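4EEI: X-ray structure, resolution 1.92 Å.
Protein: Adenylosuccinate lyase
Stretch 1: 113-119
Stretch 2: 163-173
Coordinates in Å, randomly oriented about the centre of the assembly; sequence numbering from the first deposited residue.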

ATOM      1  N   VAL B 113      -9.762  22.385   2.785  1.00 19.78           N
ATOM      2  CA  VAL B 113      -9.030  21.705   1.716  1.00 21.22           C
ATOM      3  C   VAL B 113      -9.457  22.256   0.365  1.00 22.33           C
ATOM      4  O   VAL B 113      -8.621  22.549  -0.484  1.00 21.23           O
ATOM      5  CB  VAL B 113      -9.291  20.206   1.747  1.00 19.68           C
ATOM      6  CG1 VAL B 113      -8.584  19.508   0.570  1.00 17.10           C
ATOM      7  CG2 VAL B 113      -8.820  19.627   3.079  1.00 19.99           C
ATOM      8  N   ILE B 114     -10.763  22.415   0.183  1.00 19.44           N
ATOM      9  CA  ILE B 114     -11.303  22.897  -1.089  1.00 18.95           C
ATOM     10  C   ILE B 114     -10.858  24.335  -1.372  1.00 23.22           C
ATOM     11  O   ILE B 114     -10.460  24.671  -2.501  1.00 24.72           O
ATOM     12  CB  ILE B 114     -12.843  22.762  -1.120  1.00 18.21           C
ATOM     13  CG1 ILE B 114     -13.222  21.292  -1.282  1.00 21.11           C
ATOM     14  CG2 ILE B 114     -13.449  23.582  -2.273  1.00 21.35           C
ATOM     15  CD1 ILE B 114     -14.717  21.015  -1.137  1.00 21.97           C
ATOM     16  N   LYS B 115     -10.905  25.186  -0.348  1.00 20.83           N
ATOM     17  CA  LYS B 115     -10.476  26.572  -0.509  1.00 23.03           C
ATOM     18  C   LYS B 115      -9.007  26.603  -0.895  1.00 25.38           C
ATOM     19  O   LYS B 115      -8.601  27.340  -1.801  1.00 24.54           O
ATOM     20  CB  LYS B 115     -10.673  27.359   0.791  1.00 25.71           C
ATOM     21  CG  LYS B 115     -10.172  28.796   0.710  1.00 34.29           C
ATOM     22  CD  LYS B 115     -10.108  29.462   2.083  1.00 43.42           C
ATOM     23  CE  LYS B 115      -9.664  30.929   1.985  1.00 47.94           C
ATOM     24  NZ  LYS B 115      -8.335  31.108   1.320  1.00 49.31           N
ATOM     25  N   ASP B 116      -8.205  25.790  -0.216  1.00 21.24           N
ATOM     26  CA  ASP B 116      -6.766  25.778  -0.483  1.00 22.57           C
ATOM     27  C   ASP B 116      -6.407  25.094  -1.805  1.00 20.71           C
ATOM     28  O   ASP B 116      -5.456  25.496  -2.466  1.00 20.43           O
ATOM     29  CB  ASP B 116      -5.999  25.150   0.685  1.00 22.88           C
ATOM     30  CG  ASP B 116      -6.003  26.034   1.922  1.00 32.27           C
ATOM     31  OD1 ASP B 116      -5.975  27.271   1.770  1.00 33.52           O
ATOM     32  OD2 ASP B 116      -6.050  25.496   3.048  1.00 33.44           O
ATOM     33  N   LEU B 117      -7.155  24.064  -2.189  1.00 17.82           N
ATOM     34  CA  LEU B 117      -6.925  23.425  -3.486  1.00 19.33           C
ATOM     35  C   LEU B 117      -7.258  24.379  -4.637  1.00 21.33           C
ATOM     36  O   LEU B 117      -6.516  24.471  -5.615  1.00 19.66           O
ATOM     37  CB  LEU B 117      -7.722  22.120  -3.606  1.00 18.51           C
ATOM     38  CG  LEU B 117      -7.703  21.365  -4.943  1.00 19.97           C
ATOM     39  CD1 LEU B 117      -6.283  20.980  -5.332  1.00 22.03           C
ATOM     40  CD2 LEU B 117      -8.577  20.122  -4.871  1.00 22.43           C
ATOM     41  N   GLU B 118      -8.365  25.105  -4.524  1.00 18.79           N
ATOM     42  CA  GLU B 118      -8.721  26.065  -5.566  1.00 20.68           C
ATOM     43  C   GLU B 118      -7.687  27.194  -5.640  1.00 23.98           C
ATOM     44  O   GLU B 118      -7.363  27.689  -6.720  1.00 23.77           O
ATOM     45  CB  GLU B 118     -10.126  26.628  -5.330  1.00 23.15           C
ATOM     46  CG  GLU B 118     -10.630  27.505  -6.472  1.00 25.81           C
ATOM     47  CD  GLU B 118     -12.148  27.587  -6.522  1.00 36.15           C
ATOM     48  OE1 GLU B 118     -12.771  27.642  -5.440  1.00 39.38           O
ATOM     49  OE2 GLU B 118     -12.713  27.597  -7.643  1.00 36.96           O
ATOM     50  N   ALA B 119      -7.163  27.606  -4.487  1.00 21.84           N
ATOM     51  CA  ALA B 119      -6.155  28.661  -4.474  1.00 21.61           C
ATOM     52  C   ALA B 119      -4.864  28.187  -5.149  1.00 21.91           C
ATOM     53  O   ALA B 119      -4.178  28.974  -5.811  1.00 24.69           O
ATOM     54  CB  ALA B 119      -5.885  29.134  -3.051  1.00 24.37           C
ATOM     55  N   ARG B 163      -9.060  18.697 -12.011  1.00 15.60           N
ATOM     56  CA  ARG B 163      -9.790  17.430 -12.040  1.00 16.96           C
ATOM     57  C   ARG B 163     -10.050  16.981 -10.602  1.00 19.03           C
ATOM     58  O   ARG B 163     -11.136  16.489 -10.285  1.00 20.41           O
ATOM     59  CB  ARG B 163      -9.022  16.357 -12.828  1.00 20.71           C
ATOM     60  CG  ARG B 163      -9.035  16.571 -14.341  1.00 20.24           C
ATOM     61  CD  ARG B 163      -8.476  15.355 -15.106  1.00 21.62           C
ATOM     62  NE  ARG B 163      -7.026  15.157 -14.954  1.00 21.82           N
ATOM     63  CZ  ARG B 163      -6.111  15.769 -15.701  1.00 21.12           C
ATOM     64  NH1 ARG B 163      -6.482  16.658 -16.618  1.00 18.70           N
ATOM     65  NH2 ARG B 163      -4.823  15.508 -15.533  1.00 23.23           N
ATOM     66  N   ARG B 164      -9.064  17.169  -9.730  1.00 17.08           N
ATOM     67  CA  ARG B 164      -9.226  16.788  -8.324  1.00 17.19           C
ATOM     68  C   ARG B 164     -10.203  17.723  -7.618  1.00 19.09           C
ATOM     69  O   ARG B 164     -10.987  17.288  -6.768  1.00 22.32           O
ATOM     70  CB  ARG B 164      -7.878  16.791  -7.602  1.00 18.59           C
ATOM     71  CG  ARG B 164      -6.828  15.872  -8.225  1.00 17.92           C
ATOM     72  CD  ARG B 164      -7.107  14.377  -7.968  1.00 18.03           C
ATOM     73  NE  ARG B 164      -8.178  13.850  -8.820  1.00 17.91           N
ATOM     74  CZ  ARG B 164      -8.019  13.501 -10.095  1.00 19.31           C
ATOM     75  NH1 ARG B 164      -9.050  13.051 -10.798  1.00 20.78           N
ATOM     76  NH2 ARG B 164      -6.824  13.600 -10.667  1.00 21.15           N
ATOM     77  N   LEU B 165     -10.171  19.004  -7.977  1.00 18.84           N
ATOM     78  CA  LEU B 165     -11.080  19.964  -7.358  1.00 20.88           C
ATOM     79  C   LEU B 165     -12.525  19.613  -7.690  1.00 21.18           C
ATOM     80  O   LEU B 165     -13.406  19.683  -6.829  1.00 22.12           O
ATOM     81  CB  LEU B 165     -10.736  21.410  -7.770  1.00 18.65           C
ATOM     82  CG  LEU B 165     -11.662  22.488  -7.201  1.00 23.05           C
ATOM     83  CD1 LEU B 165     -11.534  22.560  -5.678  1.00 24.54           C
ATOM     84  CD2 LEU B 165     -11.351  23.838  -7.825  1.00 20.27           C
ATOM     85  N   LYS B 166     -12.784  19.215  -8.933  1.00 21.53           N
ATOM     86  CA  LYS B 166     -14.131  18.781  -9.277  1.00 22.82           C
ATOM     87  C   LYS B 166     -14.543  17.528  -8.492  1.00 20.51           C
ATOM     88  O   LYS B 166     -15.677  17.444  -8.029  1.00 20.38           O
ATOM     89  CB  LYS B 166     -14.290  18.555 -10.786  1.00 25.27           C
ATOM     90  CG  LYS B 166     -15.720  18.184 -11.189  1.00 29.44           C
ATOM     91  CD  LYS B 166     -15.807  17.823 -12.663  1.00 37.58           C
ATOM     92  CE  LYS B 166     -17.207  17.322 -13.044  1.00 43.67           C
ATOM     93  NZ  LYS B 166     -17.548  15.975 -12.472  1.00 44.96           N
ATOM     94  N   ASP B 167     -13.635  16.562  -8.345  1.00 19.26           N
ATOM     95  CA  ASP B 167     -13.922  15.364  -7.539  1.00 22.06           C
ATOM     96  C   ASP B 167     -14.346  15.769  -6.123  1.00 20.16           C
ATOM     97  O   ASP B 167     -15.310  15.228  -5.579  1.00 20.41           O
ATOM     98  CB  ASP B 167     -12.687  14.451  -7.419  1.00 24.15           C
ATOM     99  CG  ASP B 167     -12.289  13.788  -8.735  1.00 31.70           C
ATOM    100  OD1 ASP B 167     -13.130  13.734  -9.660  1.00 28.96           O
ATOM    101  OD2 ASP B 167     -11.125  13.299  -8.828  1.00 32.98           O
ATOM    102  N   LEU B 168     -13.614  16.705  -5.523  1.00 17.33           N
ATOM    103  CA  LEU B 168     -13.892  17.115  -4.141  1.00 19.13           C
ATOM    104  C   LEU B 168     -15.209  17.879  -4.019  1.00 20.43           C
ATOM    105  O   LEU B 168     -15.982  17.669  -3.071  1.00 20.03           O
ATOM    106  CB  LEU B 168     -12.747  17.957  -3.562  1.00 18.47           C
ATOM    107  CG  LEU B 168     -11.494  17.251  -3.066  1.00 20.50           C
ATOM    108  CD1 LEU B 168     -10.572  18.242  -2.381  1.00 24.75           C
ATOM    109  CD2 LEU B 168     -11.856  16.123  -2.113  1.00 22.07           C
ATOM    110  N   LYS B 169     -15.467  18.771  -4.971  1.00 18.59           N
ATOM    111  CA  LYS B 169     -16.712  19.524  -4.952  1.00 20.12           C
ATOM    112  C   LYS B 169     -17.901  18.579  -5.186  1.00 21.42           C
ATOM    113  O   LYS B 169     -18.985  18.783  -4.629  1.00 23.04           O
ATOM    114  CB  LYS B 169     -16.676  20.663  -5.975  1.00 18.74           C
ATOM    115  CG  LYS B 169     -15.773  21.837  -5.551  1.00 21.54           C
ATOM    116  CD  LYS B 169     -15.845  22.985  -6.555  1.00 29.90           C
ATOM    117  CE  LYS B 169     -15.204  24.249  -5.993  1.00 37.08           C
ATOM    118  NZ  LYS B 169     -15.133  25.368  -6.977  1.00 39.51           N
ATOM    119  N   ASP B 170     -17.700  17.546  -6.001  1.00 21.07           N
ATOM    120  CA  ASP B 170     -18.733  16.528  -6.187  1.00 23.27           C
ATOM    121  C   ASP B 170     -19.008  15.803  -4.875  1.00 22.63           C
ATOM    122  O   ASP B 170     -20.158  15.549  -4.521  1.00 24.99           O
ATOM    123  CB  ASP B 170     -18.326  15.503  -7.252  1.00 26.62           C
ATOM    124  CG  ASP B 170     -18.463  16.040  -8.671  1.00 36.70           C
ATOM    125  OD1 ASP B 170     -19.167  17.055  -8.861  1.00 38.82           O
ATOM    126  OD2 ASP B 170     -17.869  15.432  -9.594  1.00 38.04           O
ATOM    127  N   PHE B 171     -17.948  15.456  -4.161  1.00 19.54           N
ATOM    128  CA  PHE B 171     -18.108  14.743  -2.893  1.00 21.59           C
ATOM    129  C   PHE B 171     -18.759  15.668  -1.886  1.00 24.90           C
ATOM    130  O   PHE B 171     -19.577  15.243  -1.077  1.00 27.52           O
ATOM    131  CB  PHE B 171     -16.765  14.284  -2.356  1.00 19.78           C
ATOM    132  CG  PHE B 171     -16.873  13.353  -1.180  1.00 22.94           C
ATOM    133  CD1 PHE B 171     -16.866  13.842   0.120  1.00 23.11           C
ATOM    134  CD2 PHE B 171     -16.982  11.991  -1.377  1.00 20.67           C
ATOM    135  CE1 PHE B 171     -16.967  12.964   1.213  1.00 21.18           C
ATOM    136  CE2 PHE B 171     -17.088  11.108  -0.294  1.00 21.44           C
ATOM    137  CZ  PHE B 171     -17.083  11.595   0.999  1.00 18.70           C
ATOM    138  N   GLN B 172     -18.400  16.946  -1.940  1.00 22.21           N
ATOM    139  CA  GLN B 172     -18.998  17.930  -1.049  1.00 24.97           C
ATOM    140  C   GLN B 172     -20.513  18.012  -1.245  1.00 28.94           C
ATOM    141  O   GLN B 172     -21.261  18.187  -0.277  1.00 31.03           O
ATOM    142  CB  GLN B 172     -18.349  19.301  -1.265  1.00 26.05           C
ATOM    143  CG  GLN B 172     -18.737  20.350  -0.236  1.00 27.19           C
ATOM    144  CD  GLN B 172     -18.098  21.686  -0.530  1.00 30.81           C
ATOM    145  OE1 GLN B 172     -17.542  22.341   0.364  1.00 35.05           O
ATOM    146  NE2 GLN B 172     -18.172  22.107  -1.792  1.00 24.11           N
ATOM    147  N   LYS B 173     -20.970  17.888  -2.490  1.00 29.53           N
ATOM    148  CA  LYS B 173     -22.405  17.927  -2.771  1.00 33.04           C
ATOM    149  C   LYS B 173     -23.091  16.654  -2.324  1.00 34.31           C
ATOM    150  O   LYS B 173     -24.239  16.688  -1.879  1.00 36.17           O
ATOM    151  CB  LYS B 173     -22.674  18.086  -4.263  1.00 38.51           C
ATOM    152  CG  LYS B 173     -22.324  19.431  -4.843  1.00 47.57           C
ATOM    153  CD  LYS B 173     -22.638  19.435  -6.331  1.00 55.89           C
ATOM    154  CE  LYS B 173     -21.716  20.368  -7.092  1.00 60.65           C
ATOM    155  NZ  LYS B 173     -21.943  20.282  -8.561  1.00 65.20           N
TER

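Two helical segments of adenylosuccinate lyase, 113-119 and 163-173, pack in a nearly antiparallel arrangement, their N-to-C directions 159° apart and their axes 10.0 Å apart at closest approach. The backbones come nearest at Leu117 and Leu165, whose CA atoms lie 6.7 Å apart. Here Leu117, with its CA-to-CB bond directed toward the partner helix and chi1 in t, brings its CD2 methyl to 3.5 Å from the CA of Leu165 and 3.8 Å from the CB of the same residue. That methyl thus packs against the backbone as well as the side chain, and Leu117 CD2 also lies 3.7 Å from Leu168 CD1, so it touches two leucines three residues apart, roughly one turn, on the second helix. Leu168 CD1 in turn meets Val113 CG1 at 3.8 Å, which carries the apolar contact one turn back along the first helix.

Ile114 gives up the largest area to the contact, 100 Å² of the 433 Å² buried on both sides together. Its CA-to-CB bond points sideways, but the end of the side chain comes nearer, and it settles as a knob into a hole formed by Leu165, Leu168, Lys169 and Gln172. Ile114 CG2 lies 4.0 Å from Leu165 CD1, Ile114 CG1 4.1 Å from Leu168 CB, and Ile114 CD1 3.5 Å from Gln172 OE1. Two walls of this hole are therefore leucines, while the other two are long polar side chains. Lys169 approaches Ile114 CG2 with its aliphatic chain, CE at 4.2 Å and CG at 4.4 Å, while NZ goes on to Glu118.

Lys169 NZ and Glu118 OE2 are 3.4 Å apart, a salt bridge whose hydrogen bond is weak, and it is the only polar link between the two stretches. Glu118 combines the two kinds of contact: its CB packs 3.9 Å from Leu165 CD2, and its carboxylate meets the lysine at the more exposed edge.

Two further salt bridges lie within the second helix. Arg164 starts toward the first helix, with its CB 4.4 Å from Leu117 CD2, but its end leads away; NE and NH1 of Arg164 both bond to Asp167 OD2, at 3.0 and 2.9 Å, in a salt bridge that spans three residues. The other joins Lys166 NZ to Asp170 OD2 at 2.9 Å, clear of the contact.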